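Local atomic coordinates of oxidoreductase (Methanosarcina mazei, PDB entry 3KA7), a protein that binds flavin-adenine dinucleotide and probably acts as an oxidoreductase of the flavin-containing amine oxidoreductase family. Residues Ile34-Leu42 / Gly193-Glu203; Lys45-His55 / Leu320-His331. All coordinates share one frame; numbering follows the deposited sequence.

Contact 1. Residues Ile34-Leu42 / Gly193-Glu203; sequences ITGGRFTNL and GGCKGIIDALE. With FAD (flavin-adenine dinucleotide), chain B.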
loop_
_atom_site.group_PDB
_atom_site.type_symbol
_atom_site.label_atom_id
_atom_site.label_comp_id
_atom_site.label_asym_id
_atom_site.label_seq_id
_atom_site.Cartn_x
_atom_site.Cartn_y
_atom_site.Cartn_z
ATOM N N ILE A 34 -14.325 -14.331 1.257
ATOM C CA ILE A 34 -13.018 -14.658 0.710
ATOM C C ILE A 34 -11.916 -14.015 1.541
ATOM O O ILE A 34 -12.159 -13.091 2.317
ATOM C CB ILE A 34 -12.861 -14.185 -0.740
ATOM C CG1 ILE A 34 -12.836 -12.656 -0.795
ATOM C CG2 ILE A 34 -13.959 -14.796 -1.633
ATOM C CD1 ILE A 34 -12.480 -12.113 -2.174
ATOM N N THR A 35 -10.705 -14.517 1.359
ATOM C CA THR A 35 -9.536 -14.018 2.070
ATOM C C THR A 35 -8.853 -12.950 1.211
ATOM O O THR A 35 -9.119 -12.824 0.003
ATOM C CB THR A 35 -8.512 -15.139 2.274
ATOM O OG1 THR A 35 -8.193 -15.696 0.993
ATOM C CG2 THR A 35 -9.079 -16.250 3.193
ATOM N N GLY A 36 -7.960 -12.184 1.824
ATOM C CA GLY A 36 -7.101 -11.299 1.048
ATOM C C GLY A 36 -7.279 -9.837 1.410
ATOM O O GLY A 36 -6.389 -9.022 1.144
ATOM N N GLY A 37 -8.415 -9.501 2.017
ATOM C CA GLY A 37 -8.666 -8.112 2.397
ATOM C C GLY A 37 -8.498 -7.196 1.192
ATOM O O GLY A 37 -9.056 -7.457 0.124
ATOM N N ARG A 38 -7.730 -6.124 1.364
ATOM C CA ARG A 38 -7.518 -5.154 0.287
ATOM C C ARG A 38 -6.395 -5.553 -0.677
ATOM O O ARG A 38 -5.888 -4.718 -1.423
ATOM C CB ARG A 38 -7.284 -3.757 0.873
ATOM C CG ARG A 38 -8.554 -3.167 1.513
ATOM C CD ARG A 38 -8.256 -1.890 2.328
ATOM N NE ARG A 38 -7.603 -2.250 3.583
ATOM C CZ ARG A 38 -6.551 -1.625 4.086
ATOM N NH1 ARG A 38 -6.011 -0.593 3.443
ATOM N NH2 ARG A 38 -6.014 -2.057 5.215
ATOM N N PHE A 39 -6.035 -6.834 -0.674
ATOM C CA PHE A 39 -4.959 -7.324 -1.536
ATOM C C PHE A 39 -5.340 -8.634 -2.222
ATOM O O PHE A 39 -4.612 -9.630 -2.129
ATOM C CB PHE A 39 -3.683 -7.542 -0.720
ATOM C CG PHE A 39 -2.403 -7.516 -1.544
ATOM C CD1 PHE A 39 -1.775 -6.318 -1.831
ATOM C CD2 PHE A 39 -1.820 -8.691 -1.995
ATOM C CE1 PHE A 39 -0.596 -6.287 -2.572
ATOM C CE2 PHE A 39 -0.648 -8.672 -2.735
ATOM C CZ PHE A 39 -0.034 -7.474 -3.028
ATOM N N THR A 40 -6.477 -8.648 -2.898
ATOM C CA THR A 40 -6.837 -9.837 -3.666
ATOM C C THR A 40 -7.597 -9.429 -4.927
ATOM O O THR A 40 -7.764 -8.244 -5.199
ATOM C CB THR A 40 -7.634 -10.835 -2.828
ATOM O OG1 THR A 40 -7.689 -12.102 -3.514
ATOM C CG2 THR A 40 -9.021 -10.303 -2.579
ATOM N N ASN A 41 -8.036 -10.406 -5.710
ATOM C CA ASN A 41 -8.624 -10.085 -7.012
ATOM C C ASN A 41 -10.136 -9.958 -6.926
ATOM O O ASN A 41 -10.766 -10.543 -6.048
ATOM C CB ASN A 41 -8.264 -11.148 -8.058
ATOM C CG ASN A 41 -6.790 -11.148 -8.421
ATOM O OD1 ASN A 41 -5.955 -10.575 -7.711
ATOM N ND2 ASN A 41 -6.460 -11.801 -9.529
ATOM N N LEU A 42 -10.711 -9.192 -7.842
ATOM C CA LEU A 42 -12.152 -9.104 -7.979
ATOM C C LEU A 42 -12.470 -9.340 -9.443
ATOM O O LEU A 42 -12.027 -8.578 -10.298
ATOM C CB LEU A 42 -12.655 -7.728 -7.556
ATOM C CG LEU A 42 -13.969 -7.308 -8.219
ATOM C CD1 LEU A 42 -15.107 -8.154 -7.690
ATOM C CD2 LEU A 42 -14.248 -5.831 -7.990
ATOM N N GLY A 193 -0.729 -13.661 -11.654
ATOM C CA GLY A 193 -2.061 -13.872 -11.110
ATOM C C GLY A 193 -2.587 -12.636 -10.396
ATOM O O GLY A 193 -3.686 -12.646 -9.842
ATOM N N GLY A 194 -1.788 -11.575 -10.390
ATOM C CA GLY A 194 -2.112 -10.365 -9.618
ATOM C C GLY A 194 -2.032 -10.600 -8.115
ATOM O O GLY A 194 -1.399 -11.561 -7.652
ATOM N N CYS A 195 -2.676 -9.724 -7.348
ATOM C CA CYS A 195 -2.683 -9.837 -5.893
ATOM C C CYS A 195 -3.034 -11.248 -5.443
ATOM O O CYS A 195 -2.399 -11.798 -4.541
ATOM C CB CYS A 195 -3.697 -8.877 -5.286
ATOM S SG CYS A 195 -3.230 -7.148 -5.399
ATOM N N LYS A 196 -4.057 -11.826 -6.055
ATOM C CA LYS A 196 -4.511 -13.151 -5.627
ATOM C C LYS A 196 -3.415 -14.228 -5.762
ATOM O O LYS A 196 -3.424 -15.212 -5.031
ATOM C CB LYS A 196 -5.780 -13.568 -6.382
ATOM C CG LYS A 196 -6.459 -14.803 -5.789
ATOM C CD LYS A 196 -7.677 -15.214 -6.610
ATOM C CE LYS A 196 -7.972 -16.711 -6.408
ATOM N NZ LYS A 196 -8.062 -17.001 -4.959
ATOM N N GLY A 197 -2.468 -14.036 -6.673
ATOM C CA GLY A 197 -1.367 -14.993 -6.803
ATOM C C GLY A 197 -0.624 -15.141 -5.491
ATOM O O GLY A 197 -0.242 -16.251 -5.090
ATOM N N ILE A 198 -0.416 -14.014 -4.812
ATOM C CA ILE A 198 0.291 -14.004 -3.542
ATOM C C ILE A 198 -0.578 -14.601 -2.436
ATOM O O ILE A 198 -0.103 -15.399 -1.615
ATOM C CB ILE A 198 0.757 -12.562 -3.189
ATOM C CG1 ILE A 198 1.872 -12.135 -4.158
ATOM C CG2 ILE A 198 1.219 -12.467 -1.727
ATOM C CD1 ILE A 198 2.189 -10.658 -4.131
ATOM N N ILE A 199 -1.853 -14.215 -2.426
ATOM C CA ILE A 199 -2.829 -14.730 -1.468
ATOM C C ILE A 199 -2.915 -16.255 -1.575
ATOM O O ILE A 199 -2.815 -16.960 -0.570
ATOM C CB ILE A 199 -4.228 -14.083 -1.683
ATOM C CG1 ILE A 199 -4.134 -12.554 -1.549
ATOM C CG2 ILE A 199 -5.248 -14.612 -0.652
ATOM C CD1 ILE A 199 -3.603 -12.111 -0.199
ATOM N N ASP A 200 -3.075 -16.758 -2.798
ATOM C CA ASP A 200 -3.168 -18.207 -3.019
ATOM C C ASP A 200 -1.909 -18.936 -2.520
ATOM O O ASP A 200 -1.992 -19.994 -1.876
ATOM C CB ASP A 200 -3.351 -18.496 -4.509
ATOM C CG ASP A 200 -4.759 -18.223 -4.998
ATOM O OD1 ASP A 200 -5.645 -17.938 -4.173
ATOM O OD2 ASP A 200 -4.981 -18.318 -6.226
ATOM N N ALA A 201 -0.745 -18.381 -2.828
ATOM C CA ALA A 201 0.525 -18.978 -2.409
ATOM C C ALA A 201 0.630 -19.088 -0.890
ATOM O O ALA A 201 1.089 -20.104 -0.364
ATOM C CB ALA A 201 1.722 -18.194 -2.980
ATOM N N LEU A 202 0.207 -18.043 -0.180
ATOM C CA LEU A 202 0.225 -18.077 1.273
ATOM C C LEU A 202 -0.780 -19.077 1.842
ATOM O O LEU A 202 -0.507 -19.740 2.839
ATOM C CB LEU A 202 -0.070 -16.688 1.835
ATOM C CG LEU A 202 1.079 -15.701 1.649
ATOM C CD1 LEU A 202 0.590 -14.261 1.896
ATOM C CD2 LEU A 202 2.250 -16.050 2.587
ATOM N N GLU A 203 -1.955 -19.163 1.222
ATOM C CA GLU A 203 -2.957 -20.124 1.678
ATOM C C GLU A 203 -2.426 -21.546 1.542
ATOM O O GLU A 203 -2.668 -22.391 2.397
ATOM C CB GLU A 203 -4.256 -19.970 0.899
ATOM C CG GLU A 203 -5.026 -18.702 1.254
ATOM C CD GLU A 203 -6.225 -18.478 0.347
ATOM O OE1 GLU A 203 -6.133 -18.747 -0.878
ATOM O OE2 GLU A 203 -7.263 -18.022 0.853
HETATM P PA FAD B . -6.550 -5.753 5.291
HETATM O O1A FAD B . -7.021 -4.497 5.975
HETATM O O2A FAD B . -6.528 -5.731 3.781
HETATM O O5B FAD B . -7.456 -6.986 5.775
HETATM C C5B FAD B . -8.130 -6.922 7.026
HETATM C C4B FAD B . -9.074 -8.128 7.009
HETATM O O4B FAD B . -9.757 -8.265 8.239
HETATM C C3B FAD B . -10.133 -7.976 5.913
HETATM O O3B FAD B . -10.117 -9.105 5.052
HETATM C C2B FAD B . -11.448 -7.878 6.689
HETATM O O2B FAD B . -12.544 -8.450 6.000
HETATM C C1B FAD B . -11.116 -8.608 7.985
HETATM N N9A FAD B . -11.899 -8.188 9.155
HETATM C C8A FAD B . -12.257 -6.919 9.562
HETATM N N7A FAD B . -12.926 -7.028 10.746
HETATM C C5A FAD B . -12.985 -8.348 11.074
HETATM C C6A FAD B . -13.556 -9.030 12.137
HETATM N N6A FAD B . -14.089 -8.358 13.153
HETATM N N1A FAD B . -13.448 -10.405 12.189
HETATM C C2A FAD B . -12.794 -11.108 11.198
HETATM N N3A FAD B . -12.231 -10.430 10.137
HETATM C C4A FAD B . -12.340 -9.076 10.089
HETATM N N1 FAD B . -0.187 -1.768 -1.676
HETATM C C2 FAD B . 0.903 -2.144 -2.443
HETATM O O2 FAD B . 1.872 -2.696 -1.905
HETATM N N3 FAD B . 0.904 -1.870 -3.802
HETATM C C4 FAD B . -0.168 -1.227 -4.396
HETATM O O4 FAD B . -0.175 -0.981 -5.602
HETATM C C4X FAD B . -1.259 -0.844 -3.628
HETATM N N5 FAD B . -2.328 -0.181 -4.214
HETATM C C5X FAD B . -3.414 0.180 -3.435
HETATM C C6 FAD B . -4.504 0.832 -4.011
HETATM C C7 FAD B . -5.605 1.178 -3.237
HETATM C C7M FAD B . -6.767 1.886 -3.888
HETATM C C8 FAD B . -5.602 0.873 -1.883
HETATM C C8M FAD B . -6.768 1.237 -1.009
HETATM C C9 FAD B . -4.512 0.232 -1.299
HETATM C C9A FAD B . -3.415 -0.123 -2.078
HETATM N N10 FAD B . -2.327 -0.763 -1.499
HETATM C C10 FAD B . -1.257 -1.129 -2.268
HETATM C "C1'" FAD B . -2.263 -1.015 -0.029
HETATM C "C2'" FAD B . -2.649 -2.474 0.240
HETATM O "O2'" FAD B . -3.817 -2.801 -0.507
HETATM C "C3'" FAD B . -2.898 -2.654 1.735
HETATM O "O3'" FAD B . -1.840 -2.042 2.462
HETATM C "C4'" FAD B . -3.010 -4.099 2.213
HETATM O "O4'" FAD B . -3.886 -4.861 1.408
HETATM C "C5'" FAD B . -3.584 -4.049 3.625
HETATM O "O5'" FAD B . -3.414 -5.325 4.191
HETATM P P FAD B . -3.672 -5.553 5.741
HETATM O O1P FAD B . -2.689 -6.577 6.251
HETATM O O2P FAD B . -3.698 -4.250 6.515
HETATM O O3P FAD B . -5.124 -6.236 5.864
#
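The sulfur of Cys195 sits squarely over the ring of Phe39, a sulfur-aromatic contact with SG 3.7 Å from the ring centroid and only 2° off the ring normal. Phe39 swings its ring under the start of helix 195-203 by placing CG anti to the backbone N (chi1 -157°). Ile198 CD1 then meets the ring at its edge, 3.7 Å from CE2. Ile199 packs its CG1 and CD1 against the carbonyl O of Phe39, a buried oxygen with no polar partner in the model. Beside this apolar patch, the amide of Asn41 grips the start of the helix and the loop leading into it, one end on each. Its OD1 receives Lys196 N at 2.8 Å, from well above the carbonyl plane, while ND2 donates to Gly193 O at 2.9 Å; the two bonds fix how the amide is turned. At the far end, Thr35 OG1 donates to Glu203 OE2 over 2.5 Å, reaching the carboxylate from above its plane.

The turn between these points, a type II' turn from Gly36 to Phe39, faces the cofactor. Arg38 N gives FAD O2A a straight bond of 2.7 Å, and Arg38 NH2 reaches O1A of the same phosphate at 2.7 Å. Asp399 pairs with Arg38 NH1. A Gly-Gly-Arg turn placed on the FAD pyrophosphate is consistent with the FAD-binding domain of the flavin-containing amine oxidoreductases.

Contact 2. Residues Lys45-His55 / Leu320-His331; sequences KGFQLSSGAFH and LAPPGKHLTMCH. With FAD (flavin-adenine dinucleotide), chain B.
Phe47, Leu49 and Leu327 form the apolar centre where strand 47-50, half of a two-stranded antiparallel hairpin with 41-44, packs on strand 326-331 of the mixed sheet. The two strands run at 18° to each other with their axes 8.6 Å apart, a spacing bridged by side chains. Leu49 CD2 presses on Leu327 CD1 at 3.4 Å, closer than two methyl carbons normally come. Pro322 CD lies over the centre of the Phe47 ring, a CH-pi contact 3.5 Å from the centroid, while Ala321 CB touches CE1 and Leu327 CB approaches the ring edge. Were Phe47 an alanine, Pro322 CD would probably lose its aromatic face, and Ala321 CB and Leu327 CB the ring they pack against.

Toward the flavin, Phe54 and Met329, a selenomethionine, run antiparallel alongside one another. Met329 CB touches Phe54 CE1, and its SE hangs over the ring but too far off for a close contact, a loose Met-aromatic pair. With CG anti to the carbonyl carbon (chi1 -80°), Phe54 presents its CE1 edge to the carbonyl O of Met329 and its CD2-CE2 edge to FAD C6; Trp161 meets this ring edge-to-face. His331 CB comes within 3.6 Å of Phe54 CZ, and the imidazole NE2 of His331 is hydrogen-bonded to Ser164.

At the polar edge, Ser50 OG accepts from Gly52 N in an ST turn and donates to Ala53 O, bracing the bend beside the isoalloxazine. Phe54 N donates to FAD O4 at 3.2 Å. Away from the flavin, Gln48 N donates to Leu320 O at 2.8 Å, almost straight at 173° but from above the carbonyl plane.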
loop_
_atom_site.group_PDB
_atom_site.type_symbol
_atom_site.label_atom_id
_atom_site.label_comp_id
_atom_site.label_asym_id
_atom_site.label_seq_id
_atom_site.Cartn_x
_atom_site.Cartn_y
_atom_site.Cartn_z
ATOM N N LYS A 45 -16.480 -8.270 -15.174
ATOM C CA LYS A 45 -16.632 -8.175 -16.625
ATOM C C LYS A 45 -15.458 -8.756 -17.423
ATOM O O LYS A 45 -15.041 -8.194 -18.435
ATOM C CB LYS A 45 -16.931 -6.728 -17.027
ATOM C CG LYS A 45 -18.264 -6.252 -16.467
ATOM C CD LYS A 45 -18.661 -4.884 -16.972
ATOM C CE LYS A 45 -20.050 -4.523 -16.445
ATOM N NZ LYS A 45 -20.421 -3.126 -16.757
ATOM N N GLY A 46 -14.931 -9.884 -16.961
ATOM C CA GLY A 46 -13.858 -10.566 -17.666
ATOM C C GLY A 46 -12.471 -10.067 -17.296
ATOM O O GLY A 46 -11.479 -10.565 -17.812
ATOM N N PHE A 47 -12.415 -9.081 -16.400
ATOM C CA PHE A 47 -11.149 -8.528 -15.911
ATOM C C PHE A 47 -10.876 -9.005 -14.492
ATOM O O PHE A 47 -11.810 -9.214 -13.713
ATOM C CB PHE A 47 -11.212 -7.000 -15.888
ATOM C CG PHE A 47 -11.147 -6.362 -17.245
ATOM C CD1 PHE A 47 -9.942 -5.879 -17.736
ATOM C CD2 PHE A 47 -12.286 -6.235 -18.026
ATOM C CE1 PHE A 47 -9.868 -5.277 -18.988
ATOM C CE2 PHE A 47 -12.220 -5.634 -19.276
ATOM C CZ PHE A 47 -11.012 -5.157 -19.759
ATOM N N GLN A 48 -9.598 -9.161 -14.155
ATOM C CA GLN A 48 -9.206 -9.394 -12.772
ATOM C C GLN A 48 -8.835 -8.053 -12.143
ATOM O O GLN A 48 -7.679 -7.649 -12.177
ATOM C CB GLN A 48 -8.015 -10.354 -12.691
ATOM C CG GLN A 48 -8.352 -11.806 -13.023
ATOM C CD GLN A 48 -9.371 -12.402 -12.066
ATOM O OE1 GLN A 48 -10.487 -12.759 -12.471
ATOM N NE2 GLN A 48 -9.000 -12.510 -10.793
ATOM N N LEU A 49 -9.837 -7.355 -11.621
ATOM C CA LEU A 49 -9.593 -6.126 -10.877
ATOM C C LEU A 49 -9.121 -6.543 -9.483
ATOM O O LEU A 49 -8.813 -7.712 -9.247
ATOM C CB LEU A 49 -10.873 -5.277 -10.812
ATOM C CG LEU A 49 -11.518 -4.915 -12.163
ATOM C CD1 LEU A 49 -12.699 -3.924 -11.997
ATOM C CD2 LEU A 49 -10.458 -4.359 -13.122
ATOM N N SER A 50 -9.054 -5.601 -8.555
ATOM C CA SER A 50 -8.600 -5.949 -7.219
ATOM C C SER A 50 -9.470 -5.312 -6.160
ATOM O O SER A 50 -10.235 -4.382 -6.435
ATOM C CB SER A 50 -7.153 -5.517 -6.991
ATOM O OG SER A 50 -7.085 -4.142 -6.663
ATOM N N SER A 51 -9.350 -5.835 -4.947
ATOM C CA SER A 51 -10.046 -5.292 -3.786
ATOM C C SER A 51 -9.330 -4.070 -3.198
ATOM O O SER A 51 -9.752 -3.520 -2.177
ATOM C CB SER A 51 -10.131 -6.366 -2.716
ATOM O OG SER A 51 -8.836 -6.864 -2.453
ATOM N N GLY A 52 -8.244 -3.651 -3.832
ATOM C CA GLY A 52 -7.494 -2.498 -3.365
ATOM C C GLY A 52 -6.250 -2.321 -4.211
ATOM O O GLY A 52 -6.268 -1.600 -5.220
ATOM N N ALA A 53 -5.177 -2.991 -3.798
ATOM C CA ALA A 53 -3.847 -2.827 -4.392
ATOM C C ALA A 53 -3.806 -3.018 -5.914
ATOM O O ALA A 53 -4.545 -3.820 -6.481
ATOM C CB ALA A 53 -2.858 -3.772 -3.713
ATOM N N PHE A 54 -2.919 -2.274 -6.565
ATOM C CA PHE A 54 -2.874 -2.221 -8.014
ATOM C C PHE A 54 -2.069 -3.397 -8.573
ATOM O O PHE A 54 -1.321 -3.232 -9.536
ATOM C CB PHE A 54 -2.237 -0.901 -8.466
ATOM C CG PHE A 54 -3.168 0.293 -8.451
ATOM C CD1 PHE A 54 -3.286 1.094 -9.580
ATOM C CD2 PHE A 54 -3.886 0.642 -7.325
ATOM C CE1 PHE A 54 -4.117 2.217 -9.579
ATOM C CE2 PHE A 54 -4.714 1.770 -7.323
ATOM C CZ PHE A 54 -4.836 2.539 -8.443
ATOM N N HIS A 55 -2.217 -4.587 -7.984
ATOM C CA HIS A 55 -1.518 -5.774 -8.531
ATOM C C HIS A 55 -0.008 -5.568 -8.661
ATOM O O HIS A 55 0.627 -6.061 -9.608
ATOM C CB HIS A 55 -2.105 -6.151 -9.893
ATOM C CG HIS A 55 -3.489 -6.727 -9.816
ATOM N ND1 HIS A 55 -4.479 -6.420 -10.728
ATOM C CD2 HIS A 55 -4.044 -7.590 -8.934
ATOM C CE1 HIS A 55 -5.583 -7.077 -10.410
ATOM N NE2 HIS A 55 -5.344 -7.790 -9.327
ATOM N N LEU A 320 -5.031 -11.218 -16.911
ATOM C CA LEU A 320 -5.846 -10.380 -16.028
ATOM C C LEU A 320 -6.910 -9.572 -16.783
ATOM O O LEU A 320 -7.664 -8.816 -16.181
ATOM C CB LEU A 320 -4.956 -9.448 -15.201
ATOM C CG LEU A 320 -3.934 -10.179 -14.324
ATOM C CD1 LEU A 320 -3.072 -9.176 -13.573
ATOM C CD2 LEU A 320 -4.636 -11.113 -13.359
ATOM N N ALA A 321 -6.966 -9.739 -18.103
ATOM C CA ALA A 321 -7.964 -9.096 -18.936
ATOM C C ALA A 321 -8.356 -10.028 -20.080
ATOM O O ALA A 321 -7.609 -10.962 -20.401
ATOM C CB ALA A 321 -7.431 -7.789 -19.500
ATOM N N PRO A 322 -9.518 -9.769 -20.702
ATOM C CA PRO A 322 -9.910 -10.511 -21.904
ATOM C C PRO A 322 -8.935 -10.269 -23.047
ATOM O O PRO A 322 -8.219 -9.267 -23.054
ATOM C CB PRO A 322 -11.253 -9.884 -22.295
ATOM C CG PRO A 322 -11.752 -9.189 -21.064
ATOM C CD PRO A 322 -10.533 -8.781 -20.292
ATOM N N PRO A 323 -8.946 -11.163 -24.050
ATOM C CA PRO A 323 -8.130 -11.044 -25.255
ATOM C C PRO A 323 -8.278 -9.671 -25.923
ATOM O O PRO A 323 -9.392 -9.164 -26.075
ATOM C CB PRO A 323 -8.704 -12.145 -26.165
ATOM C CG PRO A 323 -9.201 -13.179 -25.207
ATOM C CD PRO A 323 -9.758 -12.393 -24.044
ATOM N N GLY A 324 -7.155 -9.065 -26.291
ATOM C CA GLY A 324 -7.171 -7.782 -26.994
ATOM C C GLY A 324 -7.561 -6.602 -26.118
ATOM O O GLY A 324 -7.992 -5.554 -26.614
ATOM N N LYS A 325 -7.439 -6.773 -24.806
ATOM C CA LYS A 325 -7.726 -5.672 -23.893
ATOM C C LYS A 325 -6.554 -5.494 -22.945
ATOM O O LYS A 325 -5.830 -6.450 -22.664
ATOM C CB LYS A 325 -8.999 -5.947 -23.077
ATOM C CG LYS A 325 -10.292 -5.987 -23.893
ATOM C CD LYS A 325 -10.483 -4.717 -24.698
ATOM C CE LYS A 325 -11.685 -4.828 -25.632
ATOM N NZ LYS A 325 -12.969 -4.967 -24.884
ATOM N N HIS A 326 -6.356 -4.268 -22.472
ATOM C CA HIS A 326 -5.427 -4.027 -21.372
ATOM C C HIS A 326 -6.211 -3.517 -20.166
ATOM O O HIS A 326 -7.269 -2.902 -20.312
ATOM C CB HIS A 326 -4.346 -3.007 -21.754
ATOM C CG HIS A 326 -3.170 -3.608 -22.460
ATOM N ND1 HIS A 326 -2.290 -4.469 -21.841
ATOM C CD2 HIS A 326 -2.735 -3.479 -23.737
ATOM C CE1 HIS A 326 -1.362 -4.845 -22.702
ATOM N NE2 HIS A 326 -1.602 -4.250 -23.859
ATOM N N LEU A 327 -5.691 -3.800 -18.980
ATOM C CA LEU A 327 -6.244 -3.247 -17.748
ATOM C C LEU A 327 -5.337 -2.116 -17.319
ATOM O O LEU A 327 -4.181 -2.347 -16.968
ATOM C CB LEU A 327 -6.277 -4.316 -16.660
ATOM C CG LEU A 327 -6.725 -3.890 -15.255
ATOM C CD1 LEU A 327 -8.070 -3.127 -15.280
ATOM C CD2 LEU A 327 -6.782 -5.102 -14.325
ATOM N N THR A 328 -5.860 -0.902 -17.355
ATOM C CA THR A 328 -5.088 0.273 -16.978
ATOM C C THR A 328 -5.765 0.875 -15.757
ATOM O O THR A 328 -6.960 1.190 -15.798
ATOM C CB THR A 328 -5.064 1.288 -18.113
ATOM O OG1 THR A 328 -4.619 0.642 -19.315
ATOM C CG2 THR A 328 -4.134 2.470 -17.780
HETATM N N MSE A 329 -5.004 1.006 -14.669
HETATM C CA MSE A 329 -5.550 1.509 -13.403
HETATM C C MSE A 329 -4.872 2.803 -12.963
HETATM O O MSE A 329 -3.647 2.911 -12.983
HETATM C CB MSE A 329 -5.473 0.439 -12.313
HETATM C CG MSE A 329 -6.307 -0.793 -12.652
HETATM SE SE MSE A 329 -6.316 -2.108 -11.239
HETATM C CE MSE A 329 -4.480 -2.620 -11.257
ATOM N N CYS A 330 -5.691 3.773 -12.566
ATOM C CA CYS A 330 -5.243 5.108 -12.200
ATOM C C CYS A 330 -5.488 5.350 -10.716
ATOM O O CYS A 330 -6.496 4.904 -10.181
ATOM C CB CYS A 330 -6.044 6.150 -12.973
ATOM S SG CYS A 330 -6.121 5.828 -14.762
ATOM N N HIS A 331 -4.582 6.076 -10.071
ATOM C CA HIS A 331 -4.775 6.449 -8.662
ATOM C C HIS A 331 -4.780 7.954 -8.467
ATOM O O HIS A 331 -3.954 8.675 -9.045
ATOM C CB HIS A 331 -3.677 5.888 -7.764
ATOM C CG HIS A 331 -3.967 6.074 -6.305
ATOM N ND1 HIS A 331 -4.989 5.405 -5.663
ATOM C CD2 HIS A 331 -3.409 6.890 -5.378
ATOM C CE1 HIS A 331 -5.037 5.788 -4.397
ATOM N NE2 HIS A 331 -4.084 6.683 -4.196
HETATM P PA FAD B . -6.550 -5.753 5.291
HETATM O O1A FAD B . -7.021 -4.497 5.975
HETATM O O2A FAD B . -6.528 -5.731 3.781
HETATM O O5B FAD B . -7.456 -6.986 5.775
HETATM C C5B FAD B . -8.130 -6.922 7.026
HETATM C C4B FAD B . -9.074 -8.128 7.009
HETATM O O4B FAD B . -9.757 -8.265 8.239
HETATM C C3B FAD B . -10.133 -7.976 5.913
HETATM O O3B FAD B . -10.117 -9.105 5.052
HETATM C C2B FAD B . -11.448 -7.878 6.689
HETATM O O2B FAD B . -12.544 -8.450 6.000
HETATM C C1B FAD B . -11.116 -8.608 7.985
HETATM N N9A FAD B . -11.899 -8.188 9.155
HETATM C C8A FAD B . -12.257 -6.919 9.562
HETATM N N7A FAD B . -12.926 -7.028 10.746
HETATM C C5A FAD B . -12.985 -8.348 11.074
HETATM C C6A FAD B . -13.556 -9.030 12.137
HETATM N N6A FAD B . -14.089 -8.358 13.153
HETATM N N1A FAD B . -13.448 -10.405 12.189
HETATM C C2A FAD B . -12.794 -11.108 11.198
HETATM N N3A FAD B . -12.231 -10.430 10.137
HETATM C C4A FAD B . -12.340 -9.076 10.089
HETATM N N1 FAD B . -0.187 -1.768 -1.676
HETATM C C2 FAD B . 0.903 -2.144 -2.443
HETATM O O2 FAD B . 1.872 -2.696 -1.905
HETATM N N3 FAD B . 0.904 -1.870 -3.802
HETATM C C4 FAD B . -0.168 -1.227 -4.396
HETATM O O4 FAD B . -0.175 -0.981 -5.602
HETATM C C4X FAD B . -1.259 -0.844 -3.628
HETATM N N5 FAD B . -2.328 -0.181 -4.214
HETATM C C5X FAD B . -3.414 0.180 -3.435
HETATM C C6 FAD B . -4.504 0.832 -4.011
HETATM C C7 FAD B . -5.605 1.178 -3.237
HETATM C C7M FAD B . -6.767 1.886 -3.888
HETATM C C8 FAD B . -5.602 0.873 -1.883
HETATM C C8M FAD B . -6.768 1.237 -1.009
HETATM C C9 FAD B . -4.512 0.232 -1.299
HETATM C C9A FAD B . -3.415 -0.123 -2.078
HETATM N N10 FAD B . -2.327 -0.763 -1.499
HETATM C C10 FAD B . -1.257 -1.129 -2.268
HETATM C "C1'" FAD B . -2.263 -1.015 -0.029
HETATM C "C2'" FAD B . -2.649 -2.474 0.240
HETATM O "O2'" FAD B . -3.817 -2.801 -0.507
HETATM C "C3'" FAD B . -2.898 -2.654 1.735
HETATM O "O3'" FAD B . -1.840 -2.042 2.462
HETATM C "C4'" FAD B . -3.010 -4.099 2.213
HETATM O "O4'" FAD B . -3.886 -4.861 1.408
HETATM C "C5'" FAD B . -3.584 -4.049 3.625
HETATM O "O5'" FAD B . -3.414 -5.325 4.191
HETATM P P FAD B . -3.672 -5.553 5.741
HETATM O O1P FAD B . -2.689 -6.577 6.251
HETATM O O2P FAD B . -3.698 -4.250 6.515
HETATM O O3P FAD B . -5.124 -6.236 5.864
#

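Overall arrangement
Contacts 1 and 2 lie with their centres 14 Å apart and follow the same cofactor, 34-42 at the pyrophosphate and ribityl chain, 45-55 at the flavin ring. Strands 41-44 and 47-50 are neighbours in one antiparallel sheet, where Leu42 N lies 2.8 Å from Leu49 O in a probable hydrogen bond. Ser51 OG, 2.7 Å from Gly37 O, probably ties the two FAD-facing bends together, and Cys195 packs on His55. This hairpin therefore lies between two distant parts of the chain: contact 1 joins it to helix 195-208, contact 2 to strand 326-334 of the mixed sheet. Both contacts bring residues to the FAD pocket.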